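Local structure of AT-rich DNA-binding protein (Thermus thermophilus, 2DT5) at residues B[10-13]-B[14-18]. The protein probably represses transcription in response to the cellular NADH/NAD(+) balance, working as a homodimer that binds DNA and the dinucleotide. The protein carries 1 engineered substitution. Sequence-based numbering, arbitrary orientation.
Sequences RLIT and YLRIL
Four i to i+4 backbone hydrogen bonds join R10 to Y14, L11 to L15, I12 to R16 and T13 to I17; the last is almost straight, with I17 N 3.0 Å from T13 O at an N-H...O angle of 177°. The side chains of R10 and Y14 run side by side. With CG anti to its own carbonyl carbon (chi1 -58°), Y14 folds back along the helix, bringing one ring face over R10 O, which stands 3.1 Å from the ring plane, offset toward the rim. Y14 OH sits at the guanidinium edge of R10, 3.6 Å from R10 CD, the two flat groups turned 66° apart. D48 serves both, as a salt bridge to R10 NE and a hydrogen bond to Y14 OH. These bonds tie helix 7-23, which runs into the predicted helix-turn-helix motif of the winged-helix domain, to helix 42-51. Among apolar contacts, L11 CD2 meets the ring at Y14 CD1 (3.9 Å), and T13 CG2 touches I17 CD1 at 3.8 Å. Replacing Y14 by an alanine would probably cost D48 its hydroxyl partner and open a gap beside L11 and V45. In a methyl-to-guanidinium contact, I12 CG2 lies 4.0 Å from R16 NE; I12 and R16 also pack on T194 and L190 of the second subunit.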
# COMPACT_ATOMS: atom_id res chain seq x y z
N ARG B 10 -0.72 12.27 2.31
CA ARG B 10 -0.91 12.89 3.63
C ARG B 10 -2.38 13.28 3.85
O ARG B 10 -2.95 13.04 4.92
CB ARG B 10 -0.02 14.11 3.78
CG ARG B 10 1.45 13.77 3.97
CD ARG B 10 2.18 14.91 4.69
NE ARG B 10 2.19 16.16 3.92
CZ ARG B 10 2.91 16.34 2.83
NH1 ARG B 10 3.69 15.37 2.36
NH2 ARG B 10 2.88 17.52 2.20
N LEU B 11 -3.01 13.86 2.83
CA LEU B 11 -4.41 14.25 2.96
C LEU B 11 -5.26 13.01 3.25
O LEU B 11 -6.17 13.05 4.09
CB LEU B 11 -4.90 14.95 1.69
CG LEU B 11 -4.24 16.29 1.35
CD1 LEU B 11 -4.95 16.91 0.14
CD2 LEU B 11 -4.32 17.24 2.54
N ILE B 12 -4.97 11.93 2.54
CA ILE B 12 -5.68 10.67 2.72
C ILE B 12 -5.47 10.19 4.16
O ILE B 12 -6.40 9.71 4.81
CB ILE B 12 -5.20 9.61 1.69
CG1 ILE B 12 -5.58 10.07 0.27
CG2 ILE B 12 -5.83 8.22 1.99
CD1 ILE B 12 -4.88 9.33 -0.88
N THR B 13 -4.26 10.35 4.67
CA THR B 13 -3.99 9.94 6.05
C THR B 13 -4.84 10.76 7.04
O THR B 13 -5.45 10.20 7.96
CB THR B 13 -2.52 10.15 6.41
OG1 THR B 13 -1.70 9.31 5.59
CG2 THR B 13 -2.29 9.82 7.87
N TYR B 14 -4.87 12.08 6.83
CA TYR B 14 -5.63 12.97 7.70
C TYR B 14 -7.10 12.57 7.70
O TYR B 14 -7.78 12.64 8.73
CB TYR B 14 -5.52 14.42 7.21
CG TYR B 14 -4.10 14.96 7.12
CD1 TYR B 14 -3.78 15.95 6.19
CD2 TYR B 14 -3.10 14.52 7.98
CE1 TYR B 14 -2.50 16.50 6.10
CE2 TYR B 14 -1.80 15.06 7.91
CZ TYR B 14 -1.51 16.05 6.96
OH TYR B 14 -0.25 16.58 6.84
N LEU B 15 -7.58 12.15 6.54
CA LEU B 15 -8.97 11.76 6.41
C LEU B 15 -9.26 10.49 7.22
O LEU B 15 -10.31 10.39 7.88
CB LEU B 15 -9.34 11.56 4.95
CG LEU B 15 -10.79 11.14 4.71
CD1 LEU B 15 -11.73 12.21 5.28
CD2 LEU B 15 -11.04 10.94 3.21
N ARG B 16 -8.35 9.51 7.17
CA ARG B 16 -8.53 8.26 7.94
C ARG B 16 -8.61 8.63 9.41
O ARG B 16 -9.52 8.21 10.11
CB ARG B 16 -7.36 7.28 7.74
CG ARG B 16 -7.18 6.78 6.31
CD ARG B 16 -8.54 6.59 5.65
NE ARG B 16 -8.42 6.24 4.24
CZ ARG B 16 -9.42 6.32 3.37
NH1 ARG B 16 -10.62 6.75 3.76
NH2 ARG B 16 -9.22 5.96 2.11
N ILE B 17 -7.64 9.43 9.86
CA ILE B 17 -7.57 9.89 11.23
C ILE B 17 -8.87 10.59 11.64
O ILE B 17 -9.44 10.30 12.70
CB ILE B 17 -6.42 10.87 11.40
CG1 ILE B 17 -5.10 10.13 11.20
CG2 ILE B 17 -6.50 11.55 12.76
CD1 ILE B 17 -3.90 11.04 11.14
N LEU B 18 -9.34 11.51 10.80
CA LEU B 18 -10.57 12.24 11.07
C LEU B 18 -11.78 11.31 11.13
O LEU B 18 -12.71 11.55 11.91
CB LEU B 18 -10.82 13.31 9.98
CG LEU B 18 -9.90 14.53 9.93
CD1 LEU B 18 -10.10 15.28 8.60
CD2 LEU B 18 -10.19 15.44 11.13